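Local atomic coordinates of V-type ATP synthase alpha chain (Nanoarchaeum equitans Kin4-M, PDB entry 5BN3), a protein that belongs to the alpha/beta family of rotary ATP synthase head subunits and carries bound ADP in a P-loop nucleotide-binding domain. Residues A[395-405]-A[416-426]; A[194-202]-A[426-434]. All coordinates share one frame; numbering follows the deposited sequence.

Interaction 1 of 2, residues A[395-405]-A[416-426]; sequences LRLVGALWALD and AINYLISYTKQ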
loop_
_atom_site.group_PDB
_atom_site.type_symbol
_atom_site.label_atom_id
_atom_site.label_comp_id
_atom_site.label_asym_id
_atom_site.label_seq_id
_atom_site.Cartn_x
_atom_site.Cartn_y
_atom_site.Cartn_z
ATOM N N LEU A 395 4.295 21.727 -5.860
ATOM C CA LEU A 395 5.219 22.323 -4.894
ATOM C C LEU A 395 6.606 22.587 -5.476
ATOM O O LEU A 395 7.357 23.413 -4.956
ATOM C CB LEU A 395 5.327 21.449 -3.639
ATOM C CG LEU A 395 4.061 21.386 -2.784
ATOM C CD1 LEU A 395 4.334 20.710 -1.447
ATOM C CD2 LEU A 395 3.501 22.778 -2.582
ATOM N N ARG A 396 6.949 21.894 -6.557
ATOM C CA ARG A 396 8.239 22.125 -7.201
ATOM C C ARG A 396 8.135 23.162 -8.319
ATOM O O ARG A 396 9.113 23.437 -9.015
ATOM C CB ARG A 396 8.835 20.808 -7.710
ATOM C CG ARG A 396 9.064 19.787 -6.602
ATOM C CD ARG A 396 10.173 18.809 -6.951
ATOM N NE ARG A 396 9.938 18.137 -8.226
ATOM C CZ ARG A 396 9.159 17.070 -8.377
ATOM N NH1 ARG A 396 8.533 16.550 -7.332
ATOM N NH2 ARG A 396 9.008 16.524 -9.574
ATOM N N LEU A 397 6.952 23.756 -8.460
ATOM C CA LEU A 397 6.717 24.761 -9.495
ATOM C C LEU A 397 6.359 26.141 -8.934
ATOM O O LEU A 397 6.648 27.162 -9.560
ATOM C CB LEU A 397 5.615 24.294 -10.455
ATOM C CG LEU A 397 5.894 23.050 -11.301
ATOM C CD1 LEU A 397 4.637 22.602 -12.040
ATOM C CD2 LEU A 397 7.019 23.312 -12.287
ATOM N N VAL A 398 5.741 26.174 -7.755
ATOM C CA VAL A 398 5.230 27.435 -7.203
ATOM C C VAL A 398 6.157 28.061 -6.160
ATOM O O VAL A 398 7.113 27.429 -5.707
ATOM C CB VAL A 398 3.812 27.271 -6.611
ATOM C CG1 VAL A 398 2.853 26.775 -7.678
ATOM C CG2 VAL A 398 3.830 26.307 -5.427
ATOM N N GLY A 399 5.866 29.303 -5.782
ATOM C CA GLY A 399 6.728 30.053 -4.882
ATOM C C GLY A 399 6.305 30.011 -3.423
ATOM O O GLY A 399 7.041 30.477 -2.550
ATOM N N ALA A 400 5.124 29.459 -3.155
ATOM C CA ALA A 400 4.646 29.319 -1.780
ATOM C C ALA A 400 3.653 28.185 -1.606
ATOM O O ALA A 400 2.914 27.839 -2.532
ATOM C CB ALA A 400 4.028 30.617 -1.291
ATOM N N LEU A 401 3.638 27.622 -0.401
ATOM C CA LEU A 401 2.634 26.640 -0.011
ATOM C C LEU A 401 1.705 27.248 1.030
ATOM O O LEU A 401 2.135 27.580 2.136
ATOM C CB LEU A 401 3.302 25.387 0.566
ATOM C CG LEU A 401 2.412 24.384 1.308
ATOM C CD1 LEU A 401 1.317 23.881 0.392
ATOM C CD2 LEU A 401 3.222 23.215 1.858
ATOM N N TRP A 402 0.435 27.405 0.674
ATOM C CA TRP A 402 -0.577 27.833 1.634
ATOM C C TRP A 402 -1.414 26.616 2.021
ATOM O O TRP A 402 -2.508 26.404 1.498
ATOM C CB TRP A 402 -1.444 28.948 1.039
ATOM C CG TRP A 402 -0.674 30.225 0.795
ATOM C CD1 TRP A 402 0.503 30.594 1.383
ATOM C CD2 TRP A 402 -1.021 31.290 -0.110
ATOM N NE1 TRP A 402 0.905 31.822 0.909
ATOM C CE2 TRP A 402 -0.008 32.268 -0.003
ATOM C CE3 TRP A 402 -2.084 31.508 -0.988
ATOM C CZ2 TRP A 402 -0.034 33.452 -0.753
ATOM C CZ3 TRP A 402 -2.107 32.685 -1.728
ATOM C CH2 TRP A 402 -1.087 33.641 -1.604
ATOM N N ALA A 403 -0.882 25.814 2.941
ATOM C CA ALA A 403 -1.478 24.519 3.278
ATOM C C ALA A 403 -2.657 24.631 4.233
ATOM O O ALA A 403 -2.546 25.226 5.307
ATOM C CB ALA A 403 -0.428 23.595 3.864
ATOM N N LEU A 404 -3.780 24.031 3.853
ATOM C CA LEU A 404 -4.961 24.043 4.706
ATOM C C LEU A 404 -5.018 22.781 5.566
ATOM O O LEU A 404 -4.640 21.696 5.122
ATOM C CB LEU A 404 -6.231 24.211 3.871
ATOM C CG LEU A 404 -6.289 25.541 3.117
ATOM C CD1 LEU A 404 -7.564 25.661 2.302
ATOM C CD2 LEU A 404 -6.181 26.702 4.090
ATOM N N ASP A 405 -5.488 22.932 6.800
ATOM C CA ASP A 405 -5.352 21.875 7.797
ATOM C C ASP A 405 -6.693 21.391 8.352
ATOM O O ASP A 405 -7.512 22.192 8.809
ATOM C CB ASP A 405 -4.448 22.371 8.928
ATOM C CG ASP A 405 -4.066 21.277 9.891
ATOM O OD1 ASP A 405 -3.163 20.478 9.564
ATOM O OD2 ASP A 405 -4.661 21.224 10.984
ATOM N N ALA A 416 -7.847 28.068 7.650
ATOM C CA ALA A 416 -7.211 26.921 8.293
ATOM C C ALA A 416 -5.778 26.694 7.814
ATOM O O ALA A 416 -5.387 25.562 7.529
ATOM C CB ALA A 416 -8.044 25.673 8.079
ATOM N N ILE A 417 -4.995 27.767 7.747
ATOM C CA ILE A 417 -3.605 27.680 7.307
ATOM C C ILE A 417 -2.722 27.021 8.370
ATOM O O ILE A 417 -2.647 27.496 9.504
ATOM C CB ILE A 417 -3.035 29.079 6.986
ATOM C CG1 ILE A 417 -3.749 29.690 5.774
ATOM C CG2 ILE A 417 -1.541 29.002 6.726
ATOM C CD1 ILE A 417 -3.377 29.044 4.448
ATOM N N ASN A 418 -2.063 25.925 7.999
ATOM C CA ASN A 418 -1.066 25.289 8.857
ATOM C C ASN A 418 0.201 26.140 8.882
ATOM O O ASN A 418 0.992 26.114 7.939
ATOM C CB ASN A 418 -0.764 23.873 8.346
ATOM C CG ASN A 418 0.137 23.078 9.280
ATOM O OD1 ASN A 418 1.105 23.601 9.835
ATOM N ND2 ASN A 418 -0.177 21.799 9.449
ATOM N N TYR A 419 0.394 26.883 9.969
ATOM C CA TYR A 419 1.495 27.841 10.075
ATOM C C TYR A 419 2.855 27.205 10.361
ATOM O O TYR A 419 3.860 27.908 10.479
ATOM C CB TYR A 419 1.173 28.901 11.135
ATOM C CG TYR A 419 0.578 28.342 12.408
ATOM C CD1 TYR A 419 1.379 27.727 13.359
ATOM C CD2 TYR A 419 -0.781 28.446 12.663
ATOM C CE1 TYR A 419 0.842 27.222 14.520
ATOM C CE2 TYR A 419 -1.327 27.943 13.823
ATOM C CZ TYR A 419 -0.508 27.334 14.748
ATOM O OH TYR A 419 -1.038 26.827 15.910
ATOM N N LEU A 420 2.889 25.880 10.469
ATOM C CA LEU A 420 4.146 25.166 10.673
ATOM C C LEU A 420 4.621 24.512 9.380
ATOM O O LEU A 420 5.821 24.374 9.144
ATOM C CB LEU A 420 3.989 24.106 11.766
ATOM C CG LEU A 420 3.658 24.618 13.169
ATOM C CD1 LEU A 420 3.671 23.485 14.181
ATOM C CD2 LEU A 420 4.637 25.698 13.575
ATOM N N ILE A 421 3.661 24.123 8.547
ATOM C CA ILE A 421 3.936 23.413 7.302
ATOM C C ILE A 421 3.982 24.363 6.098
ATOM O O ILE A 421 4.779 24.177 5.173
ATOM C CB ILE A 421 2.880 22.303 7.087
ATOM C CG1 ILE A 421 3.081 21.181 8.112
ATOM C CG2 ILE A 421 2.938 21.754 5.679
ATOM C CD1 ILE A 421 4.458 20.552 8.063
ATOM N N SER A 422 3.139 25.391 6.118
ATOM C CA SER A 422 3.124 26.384 5.045
ATOM C C SER A 422 4.454 27.130 4.958
ATOM O O SER A 422 5.200 27.203 5.936
ATOM C CB SER A 422 1.980 27.382 5.247
ATOM O OG SER A 422 0.726 26.726 5.219
ATOM N N TYR A 423 4.746 27.673 3.778
ATOM C CA TYR A 423 5.976 28.422 3.552
ATOM C C TYR A 423 5.836 29.398 2.393
ATOM O O TYR A 423 4.955 29.249 1.547
ATOM C CB TYR A 423 7.156 27.473 3.281
ATOM C CG TYR A 423 7.026 26.623 2.033
ATOM C CD1 TYR A 423 7.274 27.152 0.771
ATOM C CD2 TYR A 423 6.686 25.286 2.122
ATOM C CE1 TYR A 423 7.160 26.380 -0.360
ATOM C CE2 TYR A 423 6.579 24.501 0.994
ATOM C CZ TYR A 423 6.814 25.057 -0.242
ATOM O OH TYR A 423 6.708 24.288 -1.374
ATOM N N THR A 424 6.715 30.394 2.364
ATOM C CA THR A 424 6.914 31.207 1.172
ATOM C C THR A 424 8.404 31.261 0.867
ATOM O O THR A 424 9.226 31.345 1.780
ATOM C CB THR A 424 6.332 32.633 1.316
ATOM O OG1 THR A 424 6.596 33.383 0.123
ATOM C CG2 THR A 424 6.942 33.360 2.514
ATOM N N LYS A 425 8.751 31.176 -0.412
ATOM C CA LYS A 425 10.146 31.268 -0.823
ATOM C C LYS A 425 10.457 32.677 -1.310
ATOM O O LYS A 425 11.532 32.930 -1.850
ATOM C CB LYS A 425 10.451 30.251 -1.929
ATOM C CG LYS A 425 10.279 28.794 -1.525
ATOM C CD LYS A 425 10.596 27.859 -2.688
ATOM C CE LYS A 425 12.034 28.020 -3.163
ATOM N NZ LYS A 425 13.028 27.572 -2.146
ATOM N N GLN A 426 9.514 33.591 -1.109
ATOM C CA GLN A 426 9.624 34.933 -1.668
ATOM C C GLN A 426 9.654 36.045 -0.622
ATOM O O GLN A 426 9.495 37.215 -0.957
ATOM C CB GLN A 426 8.501 35.168 -2.691
ATOM C CG GLN A 426 8.588 34.235 -3.900
ATOM C CD GLN A 426 7.445 34.403 -4.885
ATOM O OE1 GLN A 426 6.585 35.269 -4.721
ATOM N NE2 GLN A 426 7.432 33.566 -5.918
#
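A400 and L401 run antiparallel to T424 and Y423 as a short two-stranded ribbon, closed at one end by K425 N to G399 O (2.8 Å). L401 and Y423 form its hydrogen-bonded pair, in which L401 N reaches Y423 O at 2.9 Å and Y423 N returns the bond to L401 O. The ribbon belongs to the P-loop nucleotide-binding domain of the alpha/beta family: backbone bonds from G399, A400, W402 and L404 also tie 395-405 to strand 218-222, which leads into the Walker A loop. Beyond L401 the pairing becomes irregular, because 418-422 bows outward. N418 organises this bow as an Asx turn, its OD1 taking the backbone N-H groups of both L420 and I421. S422 fills the gap in the ladder: its OG accepts A403 N at 2.9 Å and gives its own proton to N418 O, which also receives S422 N. Pairing then resumes, with N418 N on A403 O (2.8 Å) and D405 N on A416 O. On the face carrying L401 and Y423, the Y423 ring lies over L401, its partner across the ribbon. With chi1 at 63°, CG lies between the backbone N and the carbonyl carbon, and L401 CB sits 3.7 Å from the Y423 ring centroid in a CH-pi contact; the phenol end reaches the CD2 methyl of L395. I417 CD1 touches both W402 CB and L404 CD2. K425 sends its ammonium to E141 of a neighbouring subunit, the chain of NEQ263. The D405 carboxylate forms a salt bridge with K407. The hydrogen bond from N418 ND2 to D405 OD1 (3.3 Å) arrives from above the carboxylate plane; amide and carboxylate planes are 86° apart.

Interaction 2 of 2, residues A[194-202]-A[426-434]; sequences LDYNYPFIT and QWEFVKKYF
P199 is the central bump of this contact, wedged into a hollow formed by V430, Y433 and F434 on one side of helix 427-437. Its CB meets V430 CB at 3.8 Å and also touches F434 CE2, while its CG rides over the face of Y433, 3.9 Å from the ring centroid. Y433, with CG anti to its backbone N (chi1 175°), thus has proline on a face while its edge, led by CE1, points into the face of Y198. This T-shaped pair has centroids 4.7 Å apart and planes at 65°. A second T-shaped pair lies nearer the start of the loop, where the edge of Y196 stands on the face of F429, CD2 to CD2 at 3.6 Å; E428 CG covers the opposite face of F429. Q426 lays its amide obliquely against Y196, OE1 over one face toward the rim, the planes 37° apart. I201 CD1 closes the far end against F434 CZ. Almost wholly apolar and aromatic, the interface seats helix 427-437, which runs into the C-terminal domain of V/A-type A subunits, on the loop between strand 192-193 and helix 205-210, consistent with a junction between that domain and the nucleotide-binding domain.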
loop_
_atom_site.group_PDB
_atom_site.type_symbol
_atom_site.label_atom_id
_atom_site.label_comp_id
_atom_site.label_asym_id
_atom_site.label_seq_id
_atom_site.Cartn_x
_atom_site.Cartn_y
_atom_site.Cartn_z
ATOM N N LEU A 194 11.211 40.118 -15.214
ATOM C CA LEU A 194 11.754 41.097 -14.280
ATOM C C LEU A 194 11.882 40.486 -12.891
ATOM O O LEU A 194 11.256 39.467 -12.593
ATOM C CB LEU A 194 10.864 42.341 -14.219
ATOM C CG LEU A 194 10.715 43.178 -15.491
ATOM C CD1 LEU A 194 9.830 44.395 -15.244
ATOM C CD2 LEU A 194 12.075 43.604 -16.005
ATOM N N ASP A 195 12.700 41.105 -12.046
ATOM C CA ASP A 195 12.829 40.664 -10.666
ATOM C C ASP A 195 11.561 40.991 -9.897
ATOM O O ASP A 195 10.832 41.920 -10.255
ATOM C CB ASP A 195 14.022 41.344 -9.993
ATOM C CG ASP A 195 15.349 40.906 -10.578
ATOM O OD1 ASP A 195 15.400 39.819 -11.194
ATOM O OD2 ASP A 195 16.343 41.646 -10.416
ATOM N N TYR A 196 11.296 40.225 -8.846
ATOM C CA TYR A 196 10.220 40.570 -7.931
ATOM C C TYR A 196 10.536 41.922 -7.309
ATOM O O TYR A 196 11.696 42.331 -7.246
ATOM C CB TYR A 196 10.047 39.493 -6.866
ATOM C CG TYR A 196 9.515 38.200 -7.428
ATOM C CD1 TYR A 196 8.482 38.203 -8.355
ATOM C CD2 TYR A 196 10.052 36.979 -7.049
ATOM C CE1 TYR A 196 7.990 37.025 -8.878
ATOM C CE2 TYR A 196 9.567 35.796 -7.569
ATOM C CZ TYR A 196 8.535 35.827 -8.484
ATOM O OH TYR A 196 8.043 34.656 -9.009
ATOM N N ASN A 197 9.502 42.607 -6.847
ATOM C CA ASN A 197 9.596 44.030 -6.587
ATOM C C ASN A 197 8.759 44.420 -5.385
ATOM O O ASN A 197 9.162 45.230 -4.549
ATOM C CB ASN A 197 9.070 44.757 -7.827
ATOM C CG ASN A 197 9.179 46.256 -7.723
ATOM O OD1 ASN A 197 10.000 46.783 -6.974
ATOM N ND2 ASN A 197 8.354 46.959 -8.490
ATOM N N TYR A 198 7.589 43.801 -5.301
ATOM C CA TYR A 198 6.506 44.310 -4.485
ATOM C C TYR A 198 5.636 43.145 -4.034
ATOM O O TYR A 198 5.357 42.237 -4.818
ATOM C CB TYR A 198 5.688 45.261 -5.352
ATOM C CG TYR A 198 4.867 46.278 -4.609
ATOM C CD1 TYR A 198 5.407 47.506 -4.255
ATOM C CD2 TYR A 198 3.543 46.026 -4.290
ATOM C CE1 TYR A 198 4.652 48.449 -3.588
ATOM C CE2 TYR A 198 2.780 46.960 -3.624
ATOM C CZ TYR A 198 3.339 48.170 -3.276
ATOM O OH TYR A 198 2.577 49.101 -2.612
ATOM N N PRO A 199 5.201 43.165 -2.766
ATOM C CA PRO A 199 4.397 42.052 -2.251
ATOM C C PRO A 199 3.013 41.994 -2.889
ATOM O O PRO A 199 2.483 43.026 -3.303
ATOM C CB PRO A 199 4.271 42.374 -0.758
ATOM C CG PRO A 199 4.447 43.856 -0.674
ATOM C CD PRO A 199 5.440 44.202 -1.747
ATOM N N PHE A 200 2.453 40.792 -2.976
ATOM C CA PHE A 200 1.079 40.609 -3.418
ATOM C C PHE A 200 0.172 40.728 -2.195
ATOM O O PHE A 200 0.086 39.802 -1.386
ATOM C CB PHE A 200 0.925 39.236 -4.080
ATOM C CG PHE A 200 -0.475 38.924 -4.531
ATOM C CD1 PHE A 200 -1.083 39.676 -5.525
ATOM C CD2 PHE A 200 -1.172 37.857 -3.981
ATOM C CE1 PHE A 200 -2.368 39.383 -5.949
ATOM C CE2 PHE A 200 -2.457 37.556 -4.401
ATOM C CZ PHE A 200 -3.057 38.320 -5.387
ATOM N N ILE A 201 -0.484 41.877 -2.050
ATOM C CA ILE A 201 -1.344 42.126 -0.894
ATOM C C ILE A 201 -2.754 41.590 -1.138
ATOM O O ILE A 201 -3.458 42.059 -2.032
ATOM C CB ILE A 201 -1.411 43.625 -0.543
ATOM C CG1 ILE A 201 -0.001 44.199 -0.363
ATOM C CG2 ILE A 201 -2.247 43.839 0.711
ATOM C CD1 ILE A 201 0.783 43.568 0.772
ATOM N N THR A 202 -3.161 40.618 -0.325
ATOM C CA THR A 202 -4.420 39.904 -0.524
ATOM C C THR A 202 -5.580 40.503 0.259
ATOM O O THR A 202 -6.734 40.412 -0.159
ATOM C CB THR A 202 -4.286 38.416 -0.136
ATOM O OG1 THR A 202 -4.022 38.304 1.269
ATOM C CG2 THR A 202 -3.157 37.766 -0.909
ATOM N N GLN A 426 9.514 33.591 -1.109
ATOM C CA GLN A 426 9.624 34.933 -1.668
ATOM C C GLN A 426 9.654 36.045 -0.622
ATOM O O GLN A 426 9.495 37.215 -0.957
ATOM C CB GLN A 426 8.501 35.168 -2.691
ATOM C CG GLN A 426 8.588 34.235 -3.900
ATOM C CD GLN A 426 7.445 34.403 -4.885
ATOM O OE1 GLN A 426 6.585 35.269 -4.721
ATOM N NE2 GLN A 426 7.432 33.566 -5.918
ATOM N N TRP A 427 9.873 35.688 0.639
ATOM C CA TRP A 427 9.970 36.696 1.690
ATOM C C TRP A 427 11.135 37.660 1.465
ATOM O O TRP A 427 11.040 38.839 1.805
ATOM C CB TRP A 427 10.097 36.046 3.071
ATOM C CG TRP A 427 10.342 37.045 4.168
ATOM C CD1 TRP A 427 11.495 37.224 4.880
ATOM C CD2 TRP A 427 9.412 38.018 4.663
ATOM N NE1 TRP A 427 11.334 38.239 5.794
ATOM C CE2 TRP A 427 10.065 38.743 5.680
ATOM C CE3 TRP A 427 8.090 38.341 4.348
ATOM C CZ2 TRP A 427 9.437 39.774 6.381
ATOM C CZ3 TRP A 427 7.470 39.360 5.043
ATOM C CH2 TRP A 427 8.142 40.066 6.047
ATOM N N GLU A 428 12.226 37.163 0.889
ATOM C CA GLU A 428 13.410 37.994 0.659
ATOM C C GLU A 428 13.157 39.130 -0.333
ATOM O O GLU A 428 13.873 40.132 -0.333
ATOM C CB GLU A 428 14.601 37.141 0.201
ATOM C CG GLU A 428 14.403 36.420 -1.126
ATOM C CD GLU A 428 15.641 35.654 -1.565
ATOM O OE1 GLU A 428 16.624 36.301 -1.987
ATOM O OE2 GLU A 428 15.633 34.407 -1.486
ATOM N N PHE A 429 12.133 38.977 -1.168
ATOM C CA PHE A 429 11.825 39.972 -2.191
ATOM C C PHE A 429 10.802 41.009 -1.727
ATOM O O PHE A 429 10.644 42.056 -2.358
ATOM C CB PHE A 429 11.317 39.292 -3.467
ATOM C CG PHE A 429 12.267 38.276 -4.043
ATOM C CD1 PHE A 429 13.444 38.676 -4.661
ATOM C CD2 PHE A 429 11.970 36.923 -3.990
ATOM C CE1 PHE A 429 14.314 37.742 -5.199
ATOM C CE2 PHE A 429 12.837 35.985 -4.527
ATOM C CZ PHE A 429 14.009 36.396 -5.132
ATOM N N VAL A 430 10.108 40.717 -0.629
ATOM C CA VAL A 430 9.031 41.589 -0.161
ATOM C C VAL A 430 9.315 42.217 1.203
ATOM O O VAL A 430 8.632 43.159 1.609
ATOM C CB VAL A 430 7.675 40.844 -0.111
ATOM C CG1 VAL A 430 7.413 40.133 -1.424
ATOM C CG2 VAL A 430 7.655 39.845 1.038
ATOM N N LYS A 431 10.318 41.695 1.905
ATOM C CA LYS A 431 10.671 42.217 3.223
ATOM C C LYS A 431 11.146 43.663 3.133
ATOM O O LYS A 431 10.994 44.432 4.086
ATOM C CB LYS A 431 11.734 41.346 3.902
ATOM C CG LYS A 431 13.099 41.343 3.223
ATOM C CD LYS A 431 14.129 40.612 4.082
ATOM C CE LYS A 431 15.460 40.450 3.358
ATOM N NZ LYS A 431 16.429 39.636 4.150
ATOM N N LYS A 432 11.715 44.021 1.985
ATOM C CA LYS A 432 12.132 45.391 1.710
ATOM C C LYS A 432 10.955 46.330 1.911
ATOM O O LYS A 432 11.046 47.305 2.655
ATOM C CB LYS A 432 12.608 45.520 0.264
ATOM C CG LYS A 432 13.156 44.245 -0.353
ATOM C CD LYS A 432 12.988 44.290 -1.866
ATOM C CE LYS A 432 13.700 43.137 -2.553
ATOM N NZ LYS A 432 13.410 43.112 -4.015
ATOM N N TYR A 433 9.849 46.014 1.241
ATOM C CA TYR A 433 8.636 46.822 1.292
ATOM C C TYR A 433 8.142 47.036 2.716
ATOM O O TYR A 433 7.797 48.153 3.099
ATOM C CB TYR A 433 7.533 46.163 0.459
ATOM C CG TYR A 433 6.191 46.858 0.549
ATOM C CD1 TYR A 433 5.867 47.889 -0.317
ATOM C CD2 TYR A 433 5.247 46.475 1.494
ATOM C CE1 TYR A 433 4.646 48.524 -0.241
ATOM C CE2 TYR A 433 4.023 47.107 1.577
ATOM C CZ TYR A 433 3.728 48.129 0.705
ATOM O OH TYR A 433 2.512 48.764 0.781
ATOM N N PHE A 434 8.095 45.957 3.491
ATOM C CA PHE A 434 7.569 46.020 4.848
ATOM C C PHE A 434 8.497 46.782 5.789
ATOM O O PHE A 434 8.035 47.517 6.656
ATOM C CB PHE A 434 7.284 44.615 5.384
ATOM C CG PHE A 434 6.132 43.931 4.699
ATOM C CD1 PHE A 434 4.828 44.338 4.937
ATOM C CD2 PHE A 434 6.351 42.874 3.827
ATOM C CE1 PHE A 434 3.763 43.710 4.310
ATOM C CE2 PHE A 434 5.290 42.242 3.198
ATOM C CZ PHE A 434 3.996 42.662 3.440
#

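Q426 belongs to both contacts, whose centres lie about 16 Å apart. Strand 423-424 of interaction 1 leads directly into helix 427-437 of interaction 2, and the extended side chain of Q426 spans the turn between them: NE2 comes within 3.7 Å of G399 CA, OE1 accepts A214 N, and the same residue serves interaction 2. Interaction 1 is nested within the long loop that interaction 2 closes. Its far end lies toward the nucleotide: L404 touches residues of the Walker A loop, and Y414, between the two segments, lines the ADP pocket. Interaction 2 lies at what is probably the junction with the C-terminal domain, with the Y196 side chain about 9 Å from a magnesium ion.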